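Local coordinates for 1-pyrroline-5-carboxylate dehydrogenase (Thermus thermophilus, PDB 1UZB), which probably catalyses the NAD(P)+-dependent oxidation of glutamate semialdehyde, the open form of 1-pyrroline-5-carboxylate, to glutamate, at residues Lys292-Val297 / Arg327-Gln332; Asp298-Phe303 / Val449-Arg454; Val310-Tyr315 / Asn472-Gly477. All blocks are in the same frame, centred on the assembly; numbering follows the deposited sequence.

Contact 1 of 3, residues Lys292-Val297 / Arg327-Gln332; sequences KNAIIV and RLILTQ
I329 CD1 comes to 3.6 Å from A294 CB, and I296 CG1 crosses beside I329 CB; this face is covered by helix 431-439. On the other face L330 CD2 lies 3.6 Å from V297 CB, the two side chains pointing the same way, while L328 CD1 reaches V297 CG2 and helix 303-315 packs over V297 and L328. Strands 293-297 and 327-331 run parallel, 24° apart, and are joined through helix 303-315 as a beta-alpha-beta unit of the aldehyde dehydrogenase fold. I329 N to I295 O (2.9 Å) and V297 N to I329 O (3.0 Å) belong to the regular parallel pairing. At the polar end the bend of R327 at chi3 (-63°) lays the guanidinium against A294 CB, which sits over one face, toward its rim. Its NE and NH1 both make weak bonds to K292 O, each 3.1 Å, while NH1 and NH2 also reach the carbonyls of A438 and V437 at the end of helix 431-439. A leucine here would probably cost the A438 and V437 carbonyls these donors and K292 O its side-chain partners. K292 CG lies 3.8 Å from R327 CD, but NZ turns away to the E416 and I413 carbonyls.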
ATOM      1  N   LYS A 292      15.580 -21.060  32.004  1.00  5.70           N
ATOM      2  CA  LYS A 292      15.709 -22.475  32.361  1.00  4.89           C
ATOM      3  C   LYS A 292      14.843 -23.117  31.289  1.00  4.35           C
ATOM      4  O   LYS A 292      13.703 -23.525  31.525  1.00  5.19           O
ATOM      5  CB  LYS A 292      15.153 -22.756  33.762  1.00  5.31           C
ATOM      6  CG  LYS A 292      15.479 -24.164  34.260  1.00  6.27           C
ATOM      7  CD  LYS A 292      16.979 -24.347  34.499  1.00  6.04           C
ATOM      8  CE  LYS A 292      17.309 -25.802  34.805  1.00  6.50           C
ATOM      9  NZ  LYS A 292      18.749 -25.996  35.147  1.00  6.73           N
ATOM     10  N   ASN A 293      15.422 -23.198  30.099  1.00  5.13           N
ATOM     11  CA  ASN A 293      14.712 -23.668  28.923  1.00  3.94           C
ATOM     12  C   ASN A 293      14.537 -25.159  28.757  1.00  4.25           C
ATOM     13  O   ASN A 293      15.478 -25.943  28.916  1.00  4.52           O
ATOM     14  CB  ASN A 293      15.381 -23.084  27.685  1.00  4.20           C
ATOM     15  CG  ASN A 293      15.862 -21.669  27.909  1.00  3.88           C
ATOM     16  OD1 ASN A 293      15.091 -20.780  28.278  1.00  4.05           O
ATOM     17  ND2 ASN A 293      17.147 -21.453  27.691  1.00  3.52           N
ATOM     18  N   ALA A 294      13.318 -25.533  28.387  1.00  3.72           N
ATOM     19  CA  ALA A 294      12.984 -26.928  28.197  1.00  4.27           C
ATOM     20  C   ALA A 294      12.556 -27.287  26.787  1.00  4.24           C
ATOM     21  O   ALA A 294      12.030 -26.459  26.036  1.00  4.69           O
ATOM     22  CB  ALA A 294      11.872 -27.327  29.160  1.00  7.84           C
ATOM     23  N   ILE A 295      12.813 -28.541  26.437  1.00  5.10           N
ATOM     24  CA  ILE A 295      12.369 -29.095  25.173  1.00  4.88           C
ATOM     25  C   ILE A 295      11.472 -30.250  25.601  1.00  5.28           C
ATOM     26  O   ILE A 295      11.873 -31.101  26.411  1.00  5.66           O
ATOM     27  CB  ILE A 295      13.509 -29.673  24.313  1.00  4.88           C
ATOM     28  CG1 ILE A 295      14.347 -28.531  23.724  1.00  4.91           C
ATOM     29  CG2 ILE A 295      12.919 -30.542  23.198  1.00  6.26           C
ATOM     30  CD1 ILE A 295      15.552 -28.991  22.938  1.00  6.72           C
ATOM     31  N   ILE A 296      10.251 -30.252  25.087  1.00  4.67           N
ATOM     32  CA  ILE A 296       9.282 -31.300  25.364  1.00  5.12           C
ATOM     33  C   ILE A 296       9.272 -32.244  24.176  1.00  5.06           C
ATOM     34  O   ILE A 296       9.304 -31.796  23.032  1.00  5.12           O
ATOM     35  CB  ILE A 296       7.843 -30.742  25.478  1.00  4.22           C
ATOM     36  CG1 ILE A 296       7.712 -29.824  26.696  1.00  5.21           C
ATOM     37  CG2 ILE A 296       6.840 -31.897  25.550  1.00  5.38           C
ATOM     38  CD1 ILE A 296       6.387 -29.080  26.754  1.00  4.57           C
ATOM     39  N   VAL A 297       9.238 -33.544  24.437  1.00  5.09           N
ATOM     40  CA  VAL A 297       9.149 -34.516  23.356  1.00  5.16           C
ATOM     41  C   VAL A 297       8.028 -35.484  23.714  1.00  6.34           C
ATOM     42  O   VAL A 297       8.010 -36.024  24.819  1.00  6.60           O
ATOM     43  CB  VAL A 297      10.445 -35.333  23.164  1.00  3.70           C
ATOM     44  CG1 VAL A 297      10.299 -36.232  21.938  1.00  6.20           C
ATOM     45  CG2 VAL A 297      11.637 -34.410  22.998  1.00  5.66           C
ATOM     46  N   ARG A 327      16.565 -28.441  30.293  1.00  4.62           N
ATOM     47  CA  ARG A 327      15.531 -29.359  30.746  1.00  4.12           C
ATOM     48  C   ARG A 327      14.999 -30.131  29.547  1.00  4.57           C
ATOM     49  O   ARG A 327      14.770 -29.554  28.480  1.00  5.09           O
ATOM     50  CB  ARG A 327      14.369 -28.612  31.415  1.00  5.65           C
ATOM     51  CG  ARG A 327      14.734 -27.861  32.688  1.00  5.97           C
ATOM     52  CD  ARG A 327      13.486 -27.276  33.341  1.00  5.95           C
ATOM     53  NE  ARG A 327      12.838 -26.295  32.474  1.00  5.44           N
ATOM     54  CZ  ARG A 327      11.544 -25.993  32.517  1.00  5.42           C
ATOM     55  NH1 ARG A 327      11.054 -25.084  31.683  1.00  5.53           N
ATOM     56  NH2 ARG A 327      10.737 -26.604  33.379  1.00  6.61           N
ATOM     57  N   LEU A 328      14.834 -31.439  29.717  1.00  4.80           N
ATOM     58  CA  LEU A 328      14.283 -32.300  28.674  1.00  4.93           C
ATOM     59  C   LEU A 328      13.072 -32.954  29.325  1.00  5.07           C
ATOM     60  O   LEU A 328      13.214 -33.761  30.242  1.00  5.76           O
ATOM     61  CB  LEU A 328      15.296 -33.364  28.239  1.00  5.79           C
ATOM     62  CG  LEU A 328      14.764 -34.361  27.205  1.00  4.54           C
ATOM     63  CD1 LEU A 328      14.314 -33.627  25.945  1.00  6.20           C
ATOM     64  CD2 LEU A 328      15.845 -35.369  26.874  1.00  5.56           C
ATOM     65  N   ILE A 329      11.882 -32.569  28.874  1.00  4.64           N
ATOM     66  CA  ILE A 329      10.632 -33.085  29.424  1.00  5.46           C
ATOM     67  C   ILE A 329      10.077 -34.133  28.477  1.00  6.32           C
ATOM     68  O   ILE A 329       9.677 -33.826  27.355  1.00  5.49           O
ATOM     69  CB  ILE A 329       9.615 -31.938  29.609  1.00  4.31           C
ATOM     70  CG1 ILE A 329      10.212 -30.863  30.522  1.00  5.71           C
ATOM     71  CG2 ILE A 329       8.321 -32.469  30.208  1.00  6.51           C
ATOM     72  CD1 ILE A 329       9.409 -29.579  30.561  1.00  6.44           C
ATOM     73  N   LEU A 330      10.056 -35.380  28.935  1.00  5.51           N
ATOM     74  CA  LEU A 330       9.588 -36.486  28.113  1.00  6.35           C
ATOM     75  C   LEU A 330       8.307 -37.118  28.629  1.00  7.13           C
ATOM     76  O   LEU A 330       8.214 -37.458  29.808  1.00  7.02           O
ATOM     77  CB  LEU A 330      10.674 -37.564  28.042  1.00  6.53           C
ATOM     78  CG  LEU A 330      12.061 -37.085  27.600  1.00  5.41           C
ATOM     79  CD1 LEU A 330      13.087 -38.207  27.720  1.00  5.42           C
ATOM     80  CD2 LEU A 330      11.981 -36.582  26.167  1.00  6.12           C
ATOM     81  N   THR A 331       7.322 -37.277  27.749  1.00  7.52           N
ATOM     82  CA  THR A 331       6.075 -37.918  28.141  1.00  8.51           C
ATOM     83  C   THR A 331       6.426 -39.393  28.320  1.00  8.43           C
ATOM     84  O   THR A 331       7.446 -39.860  27.814  1.00  8.34           O
ATOM     85  CB  THR A 331       4.980 -37.752  27.061  1.00  7.62           C
ATOM     86  OG1 THR A 331       5.396 -38.385  25.846  1.00  9.09           O
ATOM     87  CG2 THR A 331       4.720 -36.276  26.799  1.00  8.20           C
ATOM     88  N   GLN A 332       5.590 -40.129  29.042  1.00  8.91           N
ATOM     89  CA  GLN A 332       5.873 -41.533  29.314  1.00  9.99           C
ATOM     90  C   GLN A 332       6.277 -42.356  28.094  1.00 10.16           C
ATOM     91  O   GLN A 332       7.260 -43.094  28.138  1.00 10.05           O
ATOM     92  CB  GLN A 332       4.675 -42.180  30.013  1.00 11.00           C
ATOM     93  CG  GLN A 332       4.943 -43.592  30.535  1.00 12.13           C
ATOM     94  CD  GLN A 332       6.138 -43.654  31.472  1.00 12.64           C
ATOM     95  OE1 GLN A 332       6.268 -42.839  32.385  1.00 13.73           O
ATOM     96  NE2 GLN A 332       7.013 -44.629  31.253  1.00 16.01           N
TER

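Contact 2 of 3, residues Asp298-Phe303 / Val449-Arg454; sequences DETADF and VYSRKR
T300 OG1 is gripped from both segments: it accepts R452 N at 2.9 Å, with a nearly straight N-H (163°), takes a weak bond from K453 N, and gives its own proton to D298 OD1 at 2.7 Å. The T300 hydroxyl sits between its own backbone N and carbonyl carbon (chi1 73°), and T300 thereby fastens D298 to the chain that follows S451. D298 OD1 also accepts T300 N, closing an Asx turn. The other carboxylate oxygen, OD2, takes the S451 hydroxyl proton on its syn side at 2.6 Å and is met in addition by H456 ND1, so both oxygens are well occupied. S451 OG in turn accepts K453 N at 3.1 Å, an ST turn leading into helix 454-463, whose N-cap position is K453. This joins two loops beyond the C-terminal ends of neighbouring parallel strands, 293-297 and 446-450: the first makes a type I turn from D298 to A301, and D298 N still bonds to Y450 O at 3.3 Å, carrying the sheet pairing one step further. At the end of the turn A301 CB packs 3.9 Å from Y450 CB. Farther out, the extended R452 chain runs alongside T300 O, and its NH2 bonds to T300 O at 2.9 Å, from above the carbonyl plane. One face of its guanidinium meets D302 N, and NH1 is 3.6 Å from D302 CB. The D302 carboxylate is near in charge alone; its OD2 caps L305 N at the start of helix 303-315. R452 also packs on E225 of the second subunit.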
ATOM      1  N   ASP A 298       7.069 -35.679  22.809  1.00  6.63           N
ATOM      2  CA  ASP A 298       6.003 -36.633  23.091  1.00  7.61           C
ATOM      3  C   ASP A 298       6.190 -37.897  22.256  1.00  7.58           C
ATOM      4  O   ASP A 298       7.124 -37.988  21.460  1.00  7.27           O
ATOM      5  CB  ASP A 298       4.594 -36.026  22.908  1.00  8.26           C
ATOM      6  CG  ASP A 298       4.260 -35.670  21.473  1.00  7.78           C
ATOM      7  OD1 ASP A 298       4.709 -36.368  20.543  1.00  8.12           O
ATOM      8  OD2 ASP A 298       3.503 -34.693  21.286  1.00  8.52           O
ATOM      9  N   GLU A 299       5.310 -38.875  22.443  1.00  9.11           N
ATOM     10  CA  GLU A 299       5.438 -40.149  21.743  1.00  9.80           C
ATOM     11  C   GLU A 299       5.247 -40.148  20.230  1.00  9.06           C
ATOM     12  O   GLU A 299       5.560 -41.139  19.575  1.00  9.60           O
ATOM     13  CB  GLU A 299       4.497 -41.188  22.365  1.00 13.13           C
ATOM     14  CG  GLU A 299       3.019 -40.874  22.199  1.00 17.59           C
ATOM     15  CD  GLU A 299       2.129 -41.926  22.833  1.00 21.08           C
ATOM     16  OE1 GLU A 299       2.257 -42.156  24.055  1.00 25.53           O
ATOM     17  OE2 GLU A 299       1.303 -42.521  22.112  1.00 23.87           O
ATOM     18  N   THR A 300       4.756 -39.047  19.671  1.00  8.65           N
ATOM     19  CA  THR A 300       4.533 -38.978  18.225  1.00  7.29           C
ATOM     20  C   THR A 300       5.712 -38.377  17.469  1.00  8.01           C
ATOM     21  O   THR A 300       5.712 -38.338  16.239  1.00  7.98           O
ATOM     22  CB  THR A 300       3.305 -38.114  17.882  1.00  7.42           C
ATOM     23  OG1 THR A 300       3.623 -36.730  18.087  1.00  7.96           O
ATOM     24  CG2 THR A 300       2.123 -38.498  18.752  1.00  8.92           C
ATOM     25  N   ALA A 301       6.716 -37.912  18.198  1.00  7.69           N
ATOM     26  CA  ALA A 301       7.873 -37.275  17.582  1.00  8.41           C
ATOM     27  C   ALA A 301       8.833 -38.189  16.837  1.00  8.12           C
ATOM     28  O   ALA A 301       8.811 -39.409  16.988  1.00  8.92           O
ATOM     29  CB  ALA A 301       8.647 -36.506  18.647  1.00  8.77           C
ATOM     30  N   ASP A 302       9.663 -37.570  16.006  1.00  8.26           N
ATOM     31  CA  ASP A 302      10.714 -38.277  15.288  1.00  7.61           C
ATOM     32  C   ASP A 302      11.801 -38.280  16.368  1.00  7.61           C
ATOM     33  O   ASP A 302      12.461 -37.265  16.608  1.00  7.41           O
ATOM     34  CB  ASP A 302      11.154 -37.469  14.063  1.00  8.90           C
ATOM     35  CG  ASP A 302      12.344 -38.081  13.347  1.00 11.10           C
ATOM     36  OD1 ASP A 302      12.511 -37.793  12.142  1.00 13.11           O
ATOM     37  OD2 ASP A 302      13.116 -38.834  13.982  1.00 10.12           O
ATOM     38  N   PHE A 303      11.954 -39.413  17.044  1.00  7.17           N
ATOM     39  CA  PHE A 303      12.910 -39.538  18.142  1.00  6.96           C
ATOM     40  C   PHE A 303      14.363 -39.261  17.778  1.00  7.49           C
ATOM     41  O   PHE A 303      15.115 -38.732  18.596  1.00  7.99           O
ATOM     42  CB  PHE A 303      12.787 -40.925  18.776  1.00  8.61           C
ATOM     43  CG  PHE A 303      11.426 -41.213  19.365  1.00  8.64           C
ATOM     44  CD1 PHE A 303      10.957 -42.522  19.440  1.00 10.04           C
ATOM     45  CD2 PHE A 303      10.619 -40.187  19.857  1.00  9.47           C
ATOM     46  CE1 PHE A 303       9.713 -42.810  19.993  1.00 10.76           C
ATOM     47  CE2 PHE A 303       9.367 -40.466  20.415  1.00  9.75           C
ATOM     48  CZ  PHE A 303       8.915 -41.780  20.483  1.00  9.88           C
ATOM     49  N   VAL A 449       9.351 -27.992  21.256  1.00  3.62           N
ATOM     50  CA  VAL A 449       8.493 -29.165  21.266  1.00  4.31           C
ATOM     51  C   VAL A 449       8.770 -30.011  20.037  1.00  4.54           C
ATOM     52  O   VAL A 449       8.786 -29.494  18.915  1.00  5.61           O
ATOM     53  CB  VAL A 449       6.988 -28.815  21.223  1.00  4.10           C
ATOM     54  CG1 VAL A 449       6.161 -30.102  21.195  1.00  5.19           C
ATOM     55  CG2 VAL A 449       6.603 -27.972  22.425  1.00  4.81           C
ATOM     56  N   TYR A 450       9.040 -31.293  20.255  1.00  5.19           N
ATOM     57  CA  TYR A 450       9.211 -32.234  19.156  1.00  4.68           C
ATOM     58  C   TYR A 450       7.957 -33.092  19.234  1.00  4.98           C
ATOM     59  O   TYR A 450       7.713 -33.775  20.238  1.00  4.74           O
ATOM     60  CB  TYR A 450      10.460 -33.105  19.310  1.00  4.73           C
ATOM     61  CG  TYR A 450      11.717 -32.442  18.793  1.00  3.83           C
ATOM     62  CD1 TYR A 450      12.451 -31.580  19.599  1.00  5.28           C
ATOM     63  CD2 TYR A 450      12.161 -32.660  17.482  1.00  5.36           C
ATOM     64  CE1 TYR A 450      13.597 -30.946  19.124  1.00  6.18           C
ATOM     65  CE2 TYR A 450      13.308 -32.028  16.995  1.00  5.05           C
ATOM     66  CZ  TYR A 450      14.019 -31.176  17.825  1.00  6.21           C
ATOM     67  OH  TYR A 450      15.166 -30.564  17.372  1.00  6.27           O
ATOM     68  N   SER A 451       7.145 -33.011  18.186  1.00  5.50           N
ATOM     69  CA  SER A 451       5.892 -33.746  18.102  1.00  5.89           C
ATOM     70  C   SER A 451       5.364 -33.670  16.679  1.00  5.49           C
ATOM     71  O   SER A 451       5.637 -32.707  15.961  1.00  6.58           O
ATOM     72  CB  SER A 451       4.851 -33.128  19.044  1.00  6.33           C
ATOM     73  OG  SER A 451       3.573 -33.721  18.851  1.00  6.44           O
ATOM     74  N   ARG A 452       4.615 -34.689  16.272  1.00  6.77           N
ATOM     75  CA  ARG A 452       4.015 -34.702  14.943  1.00  6.19           C
ATOM     76  C   ARG A 452       2.531 -34.351  15.064  1.00  7.31           C
ATOM     77  O   ARG A 452       1.864 -34.081  14.063  1.00  9.31           O
ATOM     78  CB  ARG A 452       4.143 -36.081  14.292  1.00  8.71           C
ATOM     79  CG  ARG A 452       5.525 -36.452  13.775  1.00 10.45           C
ATOM     80  CD  ARG A 452       5.411 -37.715  12.921  1.00 12.41           C
ATOM     81  NE  ARG A 452       6.671 -38.159  12.329  1.00 14.63           N
ATOM     82  CZ  ARG A 452       7.522 -39.003  12.905  1.00 14.18           C
ATOM     83  NH1 ARG A 452       8.643 -39.344  12.280  1.00 16.25           N
ATOM     84  NH2 ARG A 452       7.256 -39.515  14.100  1.00 13.08           N
ATOM     85  N   LYS A 453       2.013 -34.353  16.288  1.00  7.37           N
ATOM     86  CA  LYS A 453       0.601 -34.059  16.505  1.00  6.02           C
ATOM     87  C   LYS A 453       0.323 -32.564  16.429  1.00  6.96           C
ATOM     88  O   LYS A 453       0.781 -31.795  17.271  1.00  6.73           O
ATOM     89  CB  LYS A 453       0.151 -34.622  17.855  1.00  7.33           C
ATOM     90  CG  LYS A 453      -1.347 -34.527  18.081  1.00  9.28           C
ATOM     91  CD  LYS A 453      -1.773 -35.313  19.310  1.00 12.61           C
ATOM     92  CE  LYS A 453      -3.258 -35.143  19.574  1.00 15.43           C
ATOM     93  NZ  LYS A 453      -4.067 -35.518  18.381  1.00 17.42           N
ATOM     94  N   ARG A 454      -0.435 -32.161  15.412  1.00  7.09           N
ATOM     95  CA  ARG A 454      -0.758 -30.756  15.190  1.00  7.07           C
ATOM     96  C   ARG A 454      -1.393 -30.098  16.402  1.00  6.87           C
ATOM     97  O   ARG A 454      -1.058 -28.964  16.754  1.00  7.16           O
ATOM     98  CB  ARG A 454      -1.710 -30.602  13.999  1.00  7.11           C
ATOM     99  CG  ARG A 454      -1.252 -31.259  12.706  1.00  7.84           C
ATOM    100  CD  ARG A 454       0.180 -30.896  12.339  1.00  6.99           C
ATOM    101  NE  ARG A 454       0.408 -29.456  12.252  1.00  6.10           N
ATOM    102  CZ  ARG A 454       1.601 -28.906  12.053  1.00  5.98           C
ATOM    103  NH1 ARG A 454       1.720 -27.589  11.990  1.00  6.54           N
ATOM    104  NH2 ARG A 454       2.673 -29.672  11.909  1.00  6.91           N
TER

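Contact 3 of 3, residues Val310-Tyr315 / Asn472-Gly477; sequences VVVSAY and NRKITG
The flat group of R473 does not itself touch the helix but braces the peptide that does: at its edge, in the guanidinium plane, NE (2.9 Å) and NH2 (3.2 Å) both bond to K474 O, side-on, and T476 O lies at the edge as well. The NE bond runs in the carbonyl plane, whereas NH2 comes from above it; R473 NH1 has a salt bridge to E165 of the third subunit. On the helix side, the Y315 ring has A314 CB over the centre of one face, and its hydroxyl bonds to T402 O. Between these two groups the segments meet at S313. The same K474-I475 peptide whose oxygen R473 holds gives its N-H to S313 OG, 3.1 Å away and nearly straight at 162°, so the peptide is fixed at both ends. S313 OG lies beside its own backbone N and anti to the carbonyl carbon (chi1 -62°), which lets the hydroxyl also bond back to G309 O one turn earlier; a buried oxygen thus has two partners. Carbon packs round it: K474 CB comes to 3.5 Å from S313 OG, and I475 CG1 to 3.9 Å from S313 CB. Alongside, K474 runs out extended and its CD meets V312 CG1. T476 adds its methyl, CG2, 3.7 Å from S313 O, while a water joins T476 OG1 to V312 O by giving a proton to that carbonyl. The loop 472-477, which follows strand 468-471, outermost of its sheet within the chain, therefore closes over the last turn of helix 303-315; I475 continues onto N293 and I295 of strand 293-297 and A325 of strand 325-331, and V310 packs on L328 and on L423 of strand 422-428.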
ATOM      1  N   VAL A 310      18.118 -31.941  20.705  1.00  5.46           N
ATOM      2  CA  VAL A 310      18.318 -31.798  22.138  1.00  6.39           C
ATOM      3  C   VAL A 310      19.808 -31.688  22.448  1.00  5.82           C
ATOM      4  O   VAL A 310      20.224 -30.833  23.225  1.00  5.39           O
ATOM      5  CB  VAL A 310      17.724 -32.999  22.901  1.00  6.44           C
ATOM      6  CG1 VAL A 310      18.190 -32.985  24.349  1.00  8.08           C
ATOM      7  CG2 VAL A 310      16.210 -32.950  22.831  1.00  6.44           C
ATOM      8  N   VAL A 311      20.617 -32.545  21.832  1.00  5.96           N
ATOM      9  CA  VAL A 311      22.053 -32.509  22.069  1.00  7.32           C
ATOM     10  C   VAL A 311      22.656 -31.180  21.607  1.00  6.07           C
ATOM     11  O   VAL A 311      23.470 -30.585  22.315  1.00  5.62           O
ATOM     12  CB  VAL A 311      22.749 -33.711  21.384  1.00  7.90           C
ATOM     13  CG1 VAL A 311      24.257 -33.536  21.405  1.00  9.94           C
ATOM     14  CG2 VAL A 311      22.370 -34.995  22.119  1.00  9.09           C
ATOM     15  N   VAL A 312      22.248 -30.699  20.436  1.00  5.77           N
ATOM     16  CA  VAL A 312      22.740 -29.418  19.941  1.00  6.97           C
ATOM     17  C   VAL A 312      22.325 -28.290  20.892  1.00  6.00           C
ATOM     18  O   VAL A 312      23.135 -27.435  21.255  1.00  5.64           O
ATOM     19  CB  VAL A 312      22.172 -29.103  18.528  1.00  5.85           C
ATOM     20  CG1 VAL A 312      22.408 -27.641  18.175  1.00  9.03           C
ATOM     21  CG2 VAL A 312      22.829 -29.997  17.488  1.00  8.52           C
ATOM     22  N   SER A 313      21.062 -28.306  21.301  1.00  5.01           N
ATOM     23  CA  SER A 313      20.529 -27.269  22.184  1.00  4.31           C
ATOM     24  C   SER A 313      21.117 -27.259  23.586  1.00  3.81           C
ATOM     25  O   SER A 313      21.277 -26.198  24.190  1.00  4.75           O
ATOM     26  CB  SER A 313      19.012 -27.411  22.306  1.00  4.73           C
ATOM     27  OG  SER A 313      18.371 -27.251  21.053  1.00  5.21           O
ATOM     28  N   ALA A 314      21.422 -28.444  24.103  1.00  4.81           N
ATOM     29  CA  ALA A 314      21.944 -28.561  25.455  1.00  4.63           C
ATOM     30  C   ALA A 314      23.441 -28.369  25.580  1.00  5.95           C
ATOM     31  O   ALA A 314      23.908 -27.801  26.566  1.00  6.31           O
ATOM     32  CB  ALA A 314      21.561 -29.919  26.040  1.00  5.35           C
ATOM     33  N   TYR A 315      24.192 -28.814  24.577  1.00  5.94           N
ATOM     34  CA  TYR A 315      25.640 -28.756  24.660  1.00  6.14           C
ATOM     35  C   TYR A 315      26.379 -27.784  23.748  1.00  5.77           C
ATOM     36  O   TYR A 315      27.601 -27.666  23.841  1.00  5.61           O
ATOM     37  CB  TYR A 315      26.183 -30.184  24.519  1.00  5.54           C
ATOM     38  CG  TYR A 315      25.580 -31.128  25.544  1.00  6.29           C
ATOM     39  CD1 TYR A 315      25.765 -30.917  26.911  1.00  7.50           C
ATOM     40  CD2 TYR A 315      24.787 -32.204  25.152  1.00  5.87           C
ATOM     41  CE1 TYR A 315      25.171 -31.752  27.861  1.00  8.52           C
ATOM     42  CE2 TYR A 315      24.188 -33.043  26.093  1.00  7.01           C
ATOM     43  CZ  TYR A 315      24.382 -32.810  27.442  1.00  6.71           C
ATOM     44  OH  TYR A 315      23.772 -33.633  28.365  1.00  7.68           O
ATOM     45  N   ASN A 472      10.073 -28.860  16.437  1.00  4.44           N
ATOM     46  CA  ASN A 472      10.839 -29.818  15.653  1.00  3.55           C
ATOM     47  C   ASN A 472      12.180 -29.321  15.132  1.00  4.66           C
ATOM     48  O   ASN A 472      12.589 -29.634  14.013  1.00  5.50           O
ATOM     49  CB  ASN A 472       9.957 -30.372  14.529  1.00  4.70           C
ATOM     50  CG  ASN A 472       8.793 -31.175  15.077  1.00  6.12           C
ATOM     51  OD1 ASN A 472       8.968 -31.961  16.014  1.00  5.70           O
ATOM     52  ND2 ASN A 472       7.606 -30.982  14.517  1.00  6.28           N
ATOM     53  N   ARG A 473      12.864 -28.563  15.984  1.00  4.89           N
ATOM     54  CA  ARG A 473      14.185 -28.027  15.695  1.00  4.20           C
ATOM     55  C   ARG A 473      14.826 -27.521  16.987  1.00  4.51           C
ATOM     56  O   ARG A 473      14.163 -27.417  18.019  1.00  5.07           O
ATOM     57  CB  ARG A 473      14.114 -26.889  14.675  1.00  4.15           C
ATOM     58  CG  ARG A 473      13.168 -25.765  15.043  1.00  4.89           C
ATOM     59  CD  ARG A 473      13.651 -24.444  14.472  1.00  5.34           C
ATOM     60  NE  ARG A 473      14.768 -23.928  15.257  1.00  4.84           N
ATOM     61  CZ  ARG A 473      15.502 -22.867  14.932  1.00  5.21           C
ATOM     62  NH1 ARG A 473      15.253 -22.192  13.818  1.00  5.54           N
ATOM     63  NH2 ARG A 473      16.475 -22.469  15.742  1.00  5.76           N
ATOM     64  N   LYS A 474      16.117 -27.207  16.919  1.00  4.26           N
ATOM     65  CA  LYS A 474      16.868 -26.718  18.076  1.00  4.30           C
ATOM     66  C   LYS A 474      16.246 -25.432  18.619  1.00  4.36           C
ATOM     67  O   LYS A 474      15.595 -24.686  17.880  1.00  4.51           O
ATOM     68  CB  LYS A 474      18.324 -26.458  17.680  1.00  5.31           C
ATOM     69  CG  LYS A 474      18.475 -25.337  16.668  1.00  6.19           C
ATOM     70  CD  LYS A 474      19.917 -25.099  16.260  1.00  9.78           C
ATOM     71  CE  LYS A 474      20.017 -23.856  15.381  1.00 11.50           C
ATOM     72  NZ  LYS A 474      21.420 -23.490  15.032  1.00 17.28           N
ATOM     73  N   ILE A 475      16.453 -25.161  19.905  1.00  4.34           N
ATOM     74  CA  ILE A 475      15.884 -23.960  20.511  1.00  5.16           C
ATOM     75  C   ILE A 475      16.887 -22.832  20.707  1.00  4.45           C
ATOM     76  O   ILE A 475      16.562 -21.798  21.284  1.00  5.49           O
ATOM     77  CB  ILE A 475      15.196 -24.280  21.861  1.00  4.75           C
ATOM     78  CG1 ILE A 475      16.218 -24.750  22.902  1.00  4.93           C
ATOM     79  CG2 ILE A 475      14.137 -25.344  21.633  1.00  5.78           C
ATOM     80  CD1 ILE A 475      15.631 -24.889  24.303  1.00  6.81           C
ATOM     81  N   THR A 476      18.106 -23.039  20.218  1.00  5.43           N
ATOM     82  CA  THR A 476      19.163 -22.039  20.308  1.00  5.74           C
ATOM     83  C   THR A 476      19.370 -21.430  18.919  1.00  6.37           C
ATOM     84  O   THR A 476      18.758 -21.868  17.939  1.00  6.42           O
ATOM     85  CB  THR A 476      20.495 -22.680  20.743  1.00  5.55           C
ATOM     86  OG1 THR A 476      20.838 -23.708  19.808  1.00  5.79           O
ATOM     87  CG2 THR A 476      20.382 -23.297  22.133  1.00  5.70           C
ATOM     88  N   GLY A 477      20.215 -20.407  18.843  1.00  6.67           N
ATOM     89  CA  GLY A 477      20.532 -19.793  17.564  1.00  7.29           C
ATOM     90  C   GLY A 477      19.490 -18.936  16.875  1.00  6.60           C
ATOM     91  O   GLY A 477      19.398 -18.962  15.646  1.00  6.53           O
TER
HETATM   92  O   HOH W   1      23.269 -24.614  20.564  1.00 11.33           O

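The six segments interleave along the chain: 292-297, 298-303, 310-315 and 327-332 follow one another, and 449-454 and 472-477 return much later to pair with two of them. Contact 1 lies about 12 Å, centre to centre, from each of contacts 2 and 3, which are 15 Å apart. All three gather on or beside one seven-stranded, mostly parallel sheet. Strand 293-297 lies between 325-331 (contact 1) and 446-450 (contact 2), bonded to the latter by Y450 N to I296 O, while helix 303-315 of contact 3 covers a face. V449 O to N472 N then links contacts 2 and 3, and the late segments are knit onto the beta-alpha-beta unit 293-331, probably in the catalytic domain.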